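Local coordinates for protein lytic polysaccharide monooxygenase (Neurospora crassa, PDB 4QI8) that probably uses a copper ion and a reductant to cleave the glycosidic bonds of cellulose oxidatively, as AA9 lytic polysaccharide monooxygenases do, at residues 109-113 and 196-202; 72-78 and 140-146; 47-53 and 89-93; 19-23 and 158-162. Numbering follows the deposited sequence.

Interaction 1 of 4, residues 109-113 and 196-202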
loop_
_atom_site.group_PDB
_atom_site.type_symbol
_atom_site.label_atom_id
_atom_site.label_comp_id
_atom_site.label_asym_id
_atom_site.label_seq_id
_atom_site.Cartn_x
_atom_site.Cartn_y
_atom_site.Cartn_z
ATOM N N PHE A 109 -11.753 17.793 5.635
ATOM C CA PHE A 109 -13.204 17.820 5.665
ATOM C C PHE A 109 -13.711 19.223 5.444
ATOM O O PHE A 109 -13.508 20.111 6.267
ATOM C CB PHE A 109 -13.703 17.276 7.000
ATOM C CG PHE A 109 -13.325 15.845 7.228
ATOM C CD1 PHE A 109 -14.045 14.822 6.628
ATOM C CD2 PHE A 109 -12.248 15.518 8.031
ATOM C CE1 PHE A 109 -13.680 13.500 6.817
ATOM C CE2 PHE A 109 -11.888 14.195 8.226
ATOM C CZ PHE A 109 -12.611 13.190 7.620
ATOM N N GLY A 110 -14.371 19.419 4.313
ATOM C CA GLY A 110 -14.984 20.687 3.995
ATOM C C GLY A 110 -16.267 20.441 3.235
ATOM O O GLY A 110 -16.918 19.405 3.420
ATOM N N SER A 111 -16.620 21.375 2.359
ATOM C CA SER A 111 -17.813 21.235 1.535
ATOM C C SER A 111 -17.733 19.961 0.710
ATOM O O SER A 111 -18.748 19.363 0.401
ATOM C CB SER A 111 -17.982 22.438 0.610
ATOM O OG SER A 111 -16.849 22.610 -0.219
ATOM N N GLN A 112 -16.520 19.581 0.336
ATOM C CA GLN A 112 -16.228 18.258 -0.195
ATOM C C GLN A 112 -15.030 17.726 0.559
ATOM O O GLN A 112 -14.383 18.469 1.295
ATOM C CB GLN A 112 -15.914 18.325 -1.687
ATOM C CG GLN A 112 -17.145 18.494 -2.553
ATOM C CD GLN A 112 -18.048 17.277 -2.497
ATOM O OE1 GLN A 112 -19.000 17.236 -1.727
ATOM N NE2 GLN A 112 -17.742 16.271 -3.306
ATOM N N LEU A 113 -14.749 16.440 0.400
ATOM C CA LEU A 113 -13.512 15.877 0.903
ATOM C C LEU A 113 -12.408 16.219 -0.088
ATOM O O LEU A 113 -12.583 16.056 -1.289
ATOM C CB LEU A 113 -13.627 14.358 1.050
ATOM C CG LEU A 113 -14.719 13.836 1.985
ATOM C CD1 LEU A 113 -14.595 12.334 2.101
ATOM C CD2 LEU A 113 -14.661 14.497 3.355
ATOM N N ILE A 196 -18.887 9.475 -0.917
ATOM C CA ILE A 196 -18.055 10.619 -0.518
ATOM C C ILE A 196 -18.587 11.918 -1.076
ATOM O O ILE A 196 -18.029 12.972 -0.816
ATOM C CB ILE A 196 -16.551 10.453 -0.896
ATOM C CG1 ILE A 196 -16.369 10.401 -2.410
ATOM C CG2 ILE A 196 -15.969 9.228 -0.220
ATOM C CD1 ILE A 196 -14.930 10.541 -2.844
ATOM N N ASN A 197 -19.663 11.867 -1.828
ATOM C CA ASN A 197 -20.074 13.015 -2.581
ATOM C C ASN A 197 -21.080 13.805 -1.729
ATOM O O ASN A 197 -20.674 14.623 -0.898
ATOM C CB ASN A 197 -20.546 12.533 -3.955
ATOM C CG ASN A 197 -19.421 11.812 -4.716
ATOM O OD1 ASN A 197 -19.534 10.630 -5.117
ATOM N ND2 ASN A 197 -18.332 12.506 -4.901
ATOM N N TYR A 198 -22.359 13.559 -1.892
ATOM C CA TYR A 198 -23.369 14.319 -1.128
ATOM C C TYR A 198 -24.436 13.392 -0.576
ATOM O O TYR A 198 -24.898 12.572 -1.288
ATOM C CB TYR A 198 -24.022 15.372 -2.019
ATOM C CG TYR A 198 -23.075 16.461 -2.432
ATOM C CD1 TYR A 198 -22.831 17.545 -1.609
ATOM C CD2 TYR A 198 -22.399 16.390 -3.635
ATOM C CE1 TYR A 198 -21.949 18.538 -1.963
ATOM C CE2 TYR A 198 -21.518 17.378 -4.000
ATOM C CZ TYR A 198 -21.289 18.455 -3.158
ATOM O OH TYR A 198 -20.395 19.429 -3.545
ATOM N N PRO A 199 -24.838 13.547 0.675
ATOM C CA PRO A 199 -24.235 14.446 1.660
ATOM C C PRO A 199 -22.790 14.065 1.885
ATOM O O PRO A 199 -22.426 12.893 1.835
ATOM C CB PRO A 199 -25.044 14.185 2.931
ATOM C CG PRO A 199 -26.286 13.566 2.486
ATOM C CD PRO A 199 -25.957 12.792 1.260
ATOM N N VAL A 200 -21.960 15.070 2.093
ATOM C CA VAL A 200 -20.551 14.830 2.273
ATOM C C VAL A 200 -20.320 14.243 3.641
ATOM O O VAL A 200 -20.893 14.711 4.619
ATOM C CB VAL A 200 -19.750 16.113 2.136
ATOM C CG1 VAL A 200 -18.253 15.822 2.084
ATOM C CG2 VAL A 200 -20.157 16.785 0.891
ATOM N N PRO A 201 -19.490 13.206 3.724
ATOM C CA PRO A 201 -19.129 12.730 5.057
ATOM C C PRO A 201 -18.382 13.791 5.848
ATOM O O PRO A 201 -17.739 14.667 5.271
ATOM C CB PRO A 201 -18.202 11.548 4.766
ATOM C CG PRO A 201 -18.588 11.091 3.395
ATOM C CD PRO A 201 -18.957 12.336 2.658
ATOM N N THR A 202 -18.467 13.699 7.167
ATOM C CA THR A 202 -17.719 14.587 8.047
ATOM C C THR A 202 -16.616 13.832 8.775
ATOM O O THR A 202 -15.885 14.409 9.579
ATOM C CB THR A 202 -18.638 15.255 9.075
ATOM O OG1 THR A 202 -19.345 14.253 9.813
ATOM C CG2 THR A 202 -19.635 16.157 8.373
HETATM O O HOH W 1 -16.736 17.250 5.405
HETATM O O HOH W 2 -16.079 14.705 -1.547
#

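Interaction 2 of 4, residues 72-78 and 140-146. With CU (copper (II) ion), chain C.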
loop_
_atom_site.group_PDB
_atom_site.type_symbol
_atom_site.label_atom_id
_atom_site.label_comp_id
_atom_site.label_asym_id
_atom_site.label_seq_id
_atom_site.Cartn_x
_atom_site.Cartn_y
_atom_site.Cartn_z
ATOM N N HIS A 72 -7.804 10.033 -8.817
ATOM C CA HIS A 72 -9.099 9.702 -8.225
ATOM C C HIS A 72 -9.066 10.114 -6.756
ATOM O O HIS A 72 -8.001 10.087 -6.127
ATOM C CB HIS A 72 -9.423 8.215 -8.333
ATOM C CG HIS A 72 -9.516 7.700 -9.735
ATOM N ND1 HIS A 72 -10.392 8.224 -10.663
ATOM C CD2 HIS A 72 -8.886 6.671 -10.351
ATOM C CE1 HIS A 72 -10.280 7.541 -11.792
ATOM N NE2 HIS A 72 -9.372 6.599 -11.634
ATOM N N PRO A 73 -10.228 10.470 -6.187
ATOM C CA PRO A 73 -10.275 10.852 -4.772
ATOM C C PRO A 73 -10.235 9.632 -3.862
ATOM O O PRO A 73 -10.930 8.646 -4.100
ATOM C CB PRO A 73 -11.624 11.552 -4.656
ATOM C CG PRO A 73 -12.473 10.877 -5.693
ATOM C CD PRO A 73 -11.541 10.612 -6.842
ATOM N N GLY A 74 -9.439 9.713 -2.809
ATOM C CA GLY A 74 -9.382 8.678 -1.811
ATOM C C GLY A 74 -7.999 8.563 -1.210
ATOM O O GLY A 74 -7.087 9.315 -1.573
ATOM N N PRO A 75 -7.837 7.619 -0.278
ATOM C CA PRO A 75 -6.602 7.543 0.505
ATOM C C PRO A 75 -5.497 6.674 -0.087
ATOM O O PRO A 75 -5.750 5.590 -0.615
ATOM C CB PRO A 75 -7.072 6.891 1.803
ATOM C CG PRO A 75 -8.163 5.985 1.349
ATOM C CD PRO A 75 -8.896 6.772 0.303
ATOM N N MET A 76 -4.267 7.161 0.041
ATOM C CA MET A 76 -3.101 6.287 0.014
ATOM C C MET A 76 -2.949 5.572 1.348
ATOM O O MET A 76 -3.157 6.170 2.415
ATOM C CB MET A 76 -1.817 7.077 -0.220
ATOM C CG MET A 76 -1.698 7.711 -1.575
ATOM S SD MET A 76 -1.655 6.530 -2.949
ATOM C CE MET A 76 -0.252 5.546 -2.530
ATOM N N GLN A 77 -2.527 4.312 1.297
ATOM C CA GLN A 77 -2.159 3.562 2.501
ATOM C C GLN A 77 -0.939 2.706 2.176
ATOM O O GLN A 77 -0.788 2.235 1.045
ATOM C CB GLN A 77 -3.319 2.697 3.013
ATOM C CG GLN A 77 -4.651 3.422 2.995
ATOM C CD GLN A 77 -5.749 2.797 3.839
ATOM O OE1 GLN A 77 -6.563 3.515 4.417
ATOM N NE2 GLN A 77 -5.796 1.474 3.900
ATOM N N PHE A 78 -0.074 2.510 3.169
ATOM C CA PHE A 78 1.122 1.684 3.015
ATOM C C PHE A 78 1.234 0.681 4.153
ATOM O O PHE A 78 0.969 1.008 5.315
ATOM C CB PHE A 78 2.398 2.548 2.984
ATOM C CG PHE A 78 2.504 3.447 1.781
ATOM C CD1 PHE A 78 2.991 2.959 0.574
ATOM C CD2 PHE A 78 2.116 4.778 1.852
ATOM C CE1 PHE A 78 3.091 3.780 -0.523
ATOM C CE2 PHE A 78 2.200 5.595 0.739
ATOM C CZ PHE A 78 2.685 5.093 -0.444
ATOM N N ALA A 140 1.876 -0.755 -1.465
ATOM C CA ALA A 140 1.279 0.544 -1.756
ATOM C C ALA A 140 -0.137 0.324 -2.236
ATOM O O ALA A 140 -0.369 -0.543 -3.076
ATOM C CB ALA A 140 2.064 1.236 -2.851
ATOM N N GLU A 141 -1.071 1.127 -1.738
ATOM C CA GLU A 141 -2.396 1.163 -2.322
ATOM C C GLU A 141 -2.951 2.569 -2.337
ATOM O O GLU A 141 -2.749 3.352 -1.407
ATOM C CB GLU A 141 -3.387 0.223 -1.630
ATOM C CG GLU A 141 -3.958 0.736 -0.321
ATOM C CD GLU A 141 -4.817 -0.284 0.411
ATOM O OE1 GLU A 141 -4.769 -0.265 1.661
ATOM O OE2 GLU A 141 -5.479 -1.133 -0.237
ATOM N N HIS A 142 -3.653 2.864 -3.421
ATOM C CA HIS A 142 -4.550 3.989 -3.466
ATOM C C HIS A 142 -5.960 3.436 -3.615
ATOM O O HIS A 142 -6.193 2.541 -4.434
ATOM C CB HIS A 142 -4.263 4.920 -4.639
ATOM C CG HIS A 142 -5.056 6.170 -4.535
ATOM N ND1 HIS A 142 -6.048 6.513 -5.430
ATOM C CD2 HIS A 142 -5.071 7.105 -3.559
ATOM C CE1 HIS A 142 -6.620 7.627 -5.013
ATOM N NE2 HIS A 142 -6.053 8.000 -3.879
ATOM N N ILE A 143 -6.898 3.984 -2.846
ATOM C CA ILE A 143 -8.286 3.538 -2.914
ATOM C C ILE A 143 -9.126 4.655 -3.515
ATOM O O ILE A 143 -9.395 5.660 -2.860
ATOM C CB ILE A 143 -8.845 3.134 -1.527
ATOM C CG1 ILE A 143 -7.841 2.256 -0.767
ATOM C CG2 ILE A 143 -10.150 2.405 -1.723
ATOM C CD1 ILE A 143 -8.286 1.862 0.646
ATOM N N GLY A 144 -9.523 4.495 -4.775
ATOM C CA GLY A 144 -10.350 5.480 -5.449
ATOM C C GLY A 144 -11.801 5.294 -5.069
ATOM O O GLY A 144 -12.379 4.230 -5.311
ATOM N N LEU A 145 -12.387 6.339 -4.488
ATOM C CA LEU A 145 -13.706 6.254 -3.858
ATOM C C LEU A 145 -14.820 7.025 -4.570
ATOM O O LEU A 145 -15.918 7.156 -4.044
ATOM C CB LEU A 145 -13.617 6.746 -2.408
ATOM C CG LEU A 145 -12.734 5.903 -1.492
ATOM C CD1 LEU A 145 -12.629 6.578 -0.146
ATOM C CD2 LEU A 145 -13.268 4.490 -1.338
ATOM N N HIS A 146 -14.539 7.554 -5.753
ATOM C CA HIS A 146 -15.494 8.424 -6.431
ATOM C C HIS A 146 -16.858 7.786 -6.706
ATOM O O HIS A 146 -17.847 8.520 -6.759
ATOM C CB HIS A 146 -14.896 9.000 -7.719
ATOM C CG HIS A 146 -14.216 7.990 -8.576
ATOM N ND1 HIS A 146 -13.074 7.331 -8.174
ATOM C CD2 HIS A 146 -14.516 7.524 -9.807
ATOM C CE1 HIS A 146 -12.703 6.497 -9.131
ATOM N NE2 HIS A 146 -13.563 6.594 -10.130
HETATM CU CU CU C . -8.975 5.206 -13.023
HETATM O O HOH W 3 -10.943 4.644 -12.906
HETATM O O HOH W 4 -9.665 6.754 -14.872
#

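Interaction 3 of 4, residues 47-53 and 89-93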
loop_
_atom_site.group_PDB
_atom_site.type_symbol
_atom_site.label_atom_id
_atom_site.label_comp_id
_atom_site.label_asym_id
_atom_site.label_seq_id
_atom_site.Cartn_x
_atom_site.Cartn_y
_atom_site.Cartn_z
ATOM N N HIS A 47 2.199 -15.106 -8.624
ATOM C CA HIS A 47 3.343 -14.461 -7.994
ATOM C C HIS A 47 4.519 -14.396 -8.948
ATOM O O HIS A 47 4.841 -15.392 -9.597
ATOM C CB HIS A 47 3.750 -15.249 -6.749
ATOM C CG HIS A 47 5.129 -14.939 -6.258
ATOM N ND1 HIS A 47 5.417 -13.823 -5.503
ATOM C CD2 HIS A 47 6.298 -15.602 -6.419
ATOM C CE1 HIS A 47 6.707 -13.814 -5.223
ATOM N NE2 HIS A 47 7.263 -14.882 -5.763
ATOM N N SER A 48 5.155 -13.234 -9.029
ATOM C CA SER A 48 6.408 -13.056 -9.769
ATOM C C SER A 48 7.295 -12.108 -8.965
ATOM O O SER A 48 6.860 -11.002 -8.647
ATOM C CB SER A 48 6.161 -12.434 -11.154
ATOM O OG SER A 48 5.573 -13.338 -12.079
ATOM N N PRO A 49 8.540 -12.500 -8.654
ATOM C CA PRO A 49 9.410 -11.600 -7.893
ATOM C C PRO A 49 9.787 -10.343 -8.668
ATOM O O PRO A 49 9.767 -10.322 -9.899
ATOM C CB PRO A 49 10.660 -12.449 -7.654
ATOM C CG PRO A 49 10.657 -13.445 -8.736
ATOM C CD PRO A 49 9.221 -13.760 -8.989
ATOM N N ALA A 50 10.165 -9.305 -7.932
ATOM C CA ALA A 50 10.796 -8.135 -8.523
ATOM C C ALA A 50 12.192 -8.505 -8.994
ATOM O O ALA A 50 12.771 -9.480 -8.535
ATOM C CB ALA A 50 10.885 -7.013 -7.512
ATOM N N GLN A 51 12.733 -7.713 -9.903
ATOM C CA GLN A 51 14.073 -7.961 -10.406
ATOM C C GLN A 51 15.134 -7.845 -9.318
ATOM O O GLN A 51 16.140 -8.564 -9.341
ATOM C CB GLN A 51 14.408 -6.976 -11.522
ATOM C CG GLN A 51 13.609 -7.155 -12.794
ATOM C CD GLN A 51 13.982 -6.117 -13.835
ATOM O OE1 GLN A 51 13.975 -4.918 -13.557
ATOM N NE2 GLN A 51 14.349 -6.569 -15.024
ATOM N N SER A 52 14.928 -6.906 -8.397
ATOM C CA SER A 52 15.902 -6.605 -7.355
ATOM C C SER A 52 15.198 -6.205 -6.060
ATOM O O SER A 52 13.978 -6.022 -6.040
ATOM C CB SER A 52 16.845 -5.486 -7.818
ATOM O OG SER A 52 17.500 -5.813 -9.040
ATOM N N THR A 53 15.985 -6.062 -5.001
ATOM C CA THR A 53 15.502 -5.704 -3.676
ATOM C C THR A 53 16.294 -4.488 -3.217
ATOM O O THR A 53 17.515 -4.485 -3.306
ATOM C CB THR A 53 15.692 -6.901 -2.720
ATOM O OG1 THR A 53 14.888 -7.997 -3.175
ATOM C CG2 THR A 53 15.327 -6.556 -1.289
ATOM N N ILE A 89 13.184 -13.509 -0.024
ATOM C CA ILE A 89 12.150 -12.557 -0.383
ATOM C C ILE A 89 11.584 -12.799 -1.784
ATOM O O ILE A 89 10.391 -12.612 -1.984
ATOM C CB ILE A 89 12.647 -11.112 -0.228
ATOM C CG1 ILE A 89 11.507 -10.132 -0.535
ATOM C CG2 ILE A 89 13.861 -10.847 -1.098
ATOM C CD1 ILE A 89 11.697 -8.770 0.039
ATOM N N ASN A 90 12.404 -13.242 -2.738
ATOM C CA ASN A 90 11.908 -13.437 -4.100
ATOM C C ASN A 90 10.786 -14.456 -4.151
ATOM O O ASN A 90 9.917 -14.380 -5.010
ATOM C CB ASN A 90 13.016 -13.912 -5.038
ATOM C CG ASN A 90 13.980 -12.815 -5.434
ATOM O OD1 ASN A 90 13.689 -11.629 -5.311
ATOM N ND2 ASN A 90 15.142 -13.221 -5.929
ATOM N N SER A 91 10.806 -15.406 -3.228
ATOM C CA SER A 91 9.848 -16.504 -3.237
ATOM C C SER A 91 8.654 -16.257 -2.301
ATOM O O SER A 91 7.667 -16.984 -2.349
ATOM C CB SER A 91 10.556 -17.815 -2.860
ATOM O OG SER A 91 11.620 -18.123 -3.761
ATOM N N TRP A 92 8.741 -15.234 -1.459
ATOM C CA TRP A 92 7.758 -15.061 -0.386
ATOM C C TRP A 92 6.568 -14.218 -0.836
ATOM O O TRP A 92 6.728 -13.070 -1.236
ATOM C CB TRP A 92 8.427 -14.423 0.822
ATOM C CG TRP A 92 7.648 -14.524 2.095
ATOM C CD1 TRP A 92 7.379 -15.655 2.807
ATOM C CD2 TRP A 92 7.058 -13.445 2.827
ATOM N NE1 TRP A 92 6.660 -15.349 3.939
ATOM C CE2 TRP A 92 6.447 -13.998 3.974
ATOM C CE3 TRP A 92 6.996 -12.065 2.635
ATOM C CZ2 TRP A 92 5.792 -13.214 4.919
ATOM C CZ3 TRP A 92 6.345 -11.292 3.574
ATOM C CH2 TRP A 92 5.763 -11.863 4.707
ATOM N N THR A 93 5.366 -14.778 -0.771
ATOM C CA THR A 93 4.185 -14.066 -1.264
ATOM C C THR A 93 3.548 -13.133 -0.225
ATOM O O THR A 93 2.822 -12.209 -0.582
ATOM C CB THR A 93 3.121 -15.046 -1.761
ATOM O OG1 THR A 93 2.666 -15.834 -0.660
ATOM C CG2 THR A 93 3.695 -15.961 -2.826
#

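Interaction 4 of 4, residues 19-23 and 158-162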
loop_
_atom_site.group_PDB
_atom_site.type_symbol
_atom_site.label_atom_id
_atom_site.label_comp_id
_atom_site.label_asym_id
_atom_site.label_seq_id
_atom_site.Cartn_x
_atom_site.Cartn_y
_atom_site.Cartn_z
ATOM N N TYR A 19 12.361 -2.768 -8.544
ATOM C CA TYR A 19 12.234 -3.173 -7.145
ATOM C C TYR A 19 10.783 -3.454 -6.765
ATOM O O TYR A 19 10.502 -3.797 -5.627
ATOM C CB TYR A 19 12.792 -2.075 -6.238
ATOM C CG TYR A 19 14.255 -1.812 -6.460
ATOM C CD1 TYR A 19 15.206 -2.690 -5.995
ATOM C CD2 TYR A 19 14.692 -0.689 -7.134
ATOM C CE1 TYR A 19 16.554 -2.467 -6.190
ATOM C CE2 TYR A 19 16.048 -0.461 -7.332
ATOM C CZ TYR A 19 16.964 -1.350 -6.857
ATOM O OH TYR A 19 18.301 -1.105 -7.060
ATOM N N VAL A 20 9.869 -3.283 -7.716
ATOM C CA VAL A 20 8.450 -3.491 -7.492
ATOM C C VAL A 20 8.006 -4.692 -8.313
ATOM O O VAL A 20 8.278 -4.767 -9.512
ATOM C CB VAL A 20 7.652 -2.231 -7.884
ATOM C CG1 VAL A 20 6.157 -2.467 -7.718
ATOM C CG2 VAL A 20 8.113 -1.029 -7.061
ATOM N N ARG A 21 7.371 -5.657 -7.655
ATOM C CA ARG A 21 6.812 -6.813 -8.340
ATOM C C ARG A 21 5.855 -6.341 -9.417
ATOM O O ARG A 21 5.001 -5.500 -9.155
ATOM C CB ARG A 21 6.104 -7.703 -7.324
ATOM C CG ARG A 21 7.073 -8.312 -6.331
ATOM C CD ARG A 21 6.420 -9.312 -5.397
ATOM N NE ARG A 21 7.428 -9.976 -4.577
ATOM C CZ ARG A 21 7.170 -10.797 -3.567
ATOM N NH1 ARG A 21 5.915 -11.067 -3.211
ATOM N NH2 ARG A 21 8.180 -11.353 -2.910
ATOM N N ARG A 22 5.982 -6.860 -10.635
ATOM C CA ARG A 22 5.176 -6.293 -11.703
ATOM C C ARG A 22 3.694 -6.574 -11.452
ATOM O O ARG A 22 3.250 -7.723 -11.370
ATOM C CB ARG A 22 5.587 -6.775 -13.095
ATOM C CG ARG A 22 4.856 -5.968 -14.180
ATOM C CD ARG A 22 5.452 -6.081 -15.545
ATOM N NE ARG A 22 5.093 -7.342 -16.154
ATOM C CZ ARG A 22 5.451 -7.694 -17.386
ATOM N NH1 ARG A 22 6.177 -6.875 -18.139
ATOM N NH2 ARG A 22 5.072 -8.871 -17.877
ATOM N N ALA A 23 2.924 -5.506 -11.316
ATOM C CA ALA A 23 1.506 -5.623 -11.032
ATOM C C ALA A 23 0.748 -6.037 -12.275
ATOM O O ALA A 23 1.136 -5.705 -13.401
ATOM C CB ALA A 23 0.976 -4.294 -10.513
ATOM N N ILE A 158 -2.681 -0.934 -6.690
ATOM C CA ILE A 158 -1.792 -1.624 -5.752
ATOM C C ILE A 158 -0.482 -2.037 -6.408
ATOM O O ILE A 158 -0.477 -2.435 -7.579
ATOM C CB ILE A 158 -2.497 -2.896 -5.211
ATOM C CG1 ILE A 158 -3.711 -2.515 -4.362
ATOM C CG2 ILE A 158 -1.542 -3.789 -4.415
ATOM C CD1 ILE A 158 -4.722 -3.651 -4.216
ATOM N N SER A 159 0.607 -2.007 -5.639
ATOM C CA SER A 159 1.782 -2.811 -5.970
ATOM C C SER A 159 2.551 -3.100 -4.690
ATOM O O SER A 159 2.250 -2.548 -3.633
ATOM C CB SER A 159 2.692 -2.104 -6.986
ATOM O OG SER A 159 3.343 -1.017 -6.360
ATOM N N CYS A 160 3.577 -3.945 -4.817
ATOM C CA CYS A 160 4.457 -4.281 -3.705
ATOM C C CYS A 160 5.923 -4.231 -4.096
ATOM O O CYS A 160 6.327 -4.825 -5.088
ATOM C CB CYS A 160 4.183 -5.689 -3.192
ATOM S SG CYS A 160 2.573 -5.859 -2.422
ATOM N N ALA A 161 6.701 -3.546 -3.264
ATOM C CA ALA A 161 8.144 -3.426 -3.426
ATOM C C ALA A 161 8.901 -4.389 -2.525
ATOM O O ALA A 161 8.448 -4.716 -1.430
ATOM C CB ALA A 161 8.580 -2.001 -3.137
ATOM N N GLN A 162 10.054 -4.838 -3.007
ATOM C CA GLN A 162 10.967 -5.659 -2.227
ATOM C C GLN A 162 12.053 -4.789 -1.625
ATOM O O GLN A 162 12.785 -4.110 -2.351
ATOM C CB GLN A 162 11.585 -6.776 -3.088
ATOM C CG GLN A 162 10.530 -7.743 -3.612
ATOM C CD GLN A 162 11.048 -8.941 -4.387
ATOM O OE1 GLN A 162 10.249 -9.708 -4.940
ATOM N NE2 GLN A 162 12.370 -9.130 -4.421
HETATM O O HOH W 5 3.193 -5.580 -7.091
#

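Interaction 1 of 4, residues 109-113 and 196-202
Leu113 lays its isobutyl group across the inner side of the 196-202 loop, with CD1 4.0 Å from CB of Ile196 and CD2 4.0 Å from CG1 of Val200. A looser approach of 4.4 Å joins Leu113 CD1 to Pro201 CG. Around this small apolar nucleus two waters link the loops. Water 1 donates to both Gly110 O (2.9 Å) and Pro201 O (2.8 Å), joining two carbonyls that could not pair with each other. Water 2 accepts from Leu113 N (2.9 Å) and donates to Ile196 O (2.7 Å), so the amide and the carbonyl are linked at one remove. Phe109 closes the other end, its CD1 3.5 Å from C of Thr202 and one ring face under Thr202 O; the ring also rests on Tyr204. Residues 110-112 form the turn between the short strands 108-109 and 113-114, and this hairpin leans on the long loop that follows strand 178-179. The cis peptide bond before Pro199 lies where that loop bends away from the hairpin. Ile196 also packs on Pro73 and Leu145, beside the copper-binding end of the AA9 fold. The chemistry is that of two surface loops meeting on a small apolar patch around one leucine, with water joining two acceptors in one place and spanning a donor-acceptor gap in the other.

Interaction 2 of 4, residues 72-78 and 140-146
Two imidazoles lie almost flat on one another at the mouth of this strand pair: the rings of His72 and His146 form an offset stack, centroids 4.3 Å apart and planes at 12°. His72 NE2 binds the copper at 2.0 Å, with waters 3 and 4 at 2.0 and 2.5 Å from the metal; His1 and Tyr157 complete the protein ligands, giving with His1 the histidine brace of this family. His146, next to Gln155, is consistent with a role at the oxygen site. Behind the stack the backbones zip together as an antiparallel ladder. Gln77 N to Glu141 O (2.9 Å) and Glu141 N to Gln77 O (3.0 Å) frame a hydrogen-bonded pair, and ahead of Met76, where strand 76-82 begins, Ile143 N to Pro75 O (3.0 Å) and Leu145 N to Pro73 O (2.8 Å) carry the pairing on toward the metal. Gly74 has backbone angles that call for glycine, and a CB there would strike Ile143 O. On the face of Gln77 and Glu141, NE2 of the former donates to OE1 of the latter (3.0 Å), which Tyr185 also meets; Asn206 holds Gln77 OE1. The ring of His142, bonded to Tyr2, lies on the opposite face with Met76 and Phe78. Strand 134-144 is flanked on its other edge by strand 155-166 and strand 76-82 by strand 99-104, while Phe123 of strand 122-126 packs on Met76 and Phe78.

Interaction 3 of 4, residues 47-53 and 89-93
His47 opens the segment with a t rotamer that turns its ring toward residues 89-93, where NE2 donates to Asn90 O at 2.8 Å. That acceptor lies near the ring plane, whereas CG2 of Thr93 sits over one face in a CH-pi contact, 4.1 Å from the centroid, so edge and face of a single imidazole serve two residues. Two positions on, Pro49 brings CB to 3.4 Å from the same Asn90 O and to 3.8 Å from Asn90 CB, so the proline ring packs beside the acceptor. Residues 89-91 have helical backbone angles, and Trp92 N bonds to Ile89 O (3.1 Å), closing a type I beta turn in the loop between strands 76-82 and 99-104. The 47-53 loop that meets it leads into edge strand 54-57 of the beta-sandwich. Ala50 follows, its N held by Gln162 of strand 155-166. At the end of the segment, Thr53 points toward the turn, with OG1 3.7 Å from Ile89 CG2; Gln162 NE2 bonds both Thr53 OG1 and Asn90 OD1.

Interaction 4 of 4, residues 19-23 and 158-162
A single beta bridge, Val20 with Ala161 (CA-CA 4.1 Å), lays this loop against strand 155-166 of the beta-sandwich, the two running roughly antiparallel. Gln162 N bonds to Tyr19 O and Arg21 N to Cys160 O, both at 2.9 Å. The side chains add a second layer of contact. Arg21 leaves its backbone with an m chi1 and, almost fully extended with every later chi near 180°, reaches obliquely across to the side chain of Gln162. Gln162 answers with chi1 m and chi2 t, so its OE1 meets the edge of the guanidinium: NE donates at 2.9 Å, and NH2 adds a weak bond at 3.3 Å. The far end of Arg21 is also bound by Trp92 O. Val20, t at chi1, turns CG2 to 4.1 Å from Ala161 CB and packs on Tyr64. Ser159 takes p, which suits OG to Phe4 O. Cys160, m, is disulfide-bonded to Cys42, tying the strand to helix 39-42. Beyond the bridge the loop and the strand part, and water 5 fills the gap, donating to Arg21 O (2.7 Å) and accepting from Cys160 N (2.8 Å).

How the interactions relate
Interactions 2 and 4 are buried and share one sheet: strands 134-144 and 155-166 are neighbours, and Ala140 N probably bonds Ser159 O across them (2.8 Å). Interaction 2 is a regular antiparallel ladder with a metal site at its end; interaction 4 has a single bridge, supplemented by an arginine-glutamine bond. Interactions 1 and 3 join loops at opposite sides of the chain, about 40 Å apart between centres, one through water and apolar contact, the other through an imidazole. Each loop contact leans on a buried one. Interaction 1 reaches interaction 2 through Ile196 CD1, 3.8 Å from Pro73 CG; interaction 3 reaches interaction 4 through polar groups, with Arg21 NH2 2.8 Å from Trp92 O.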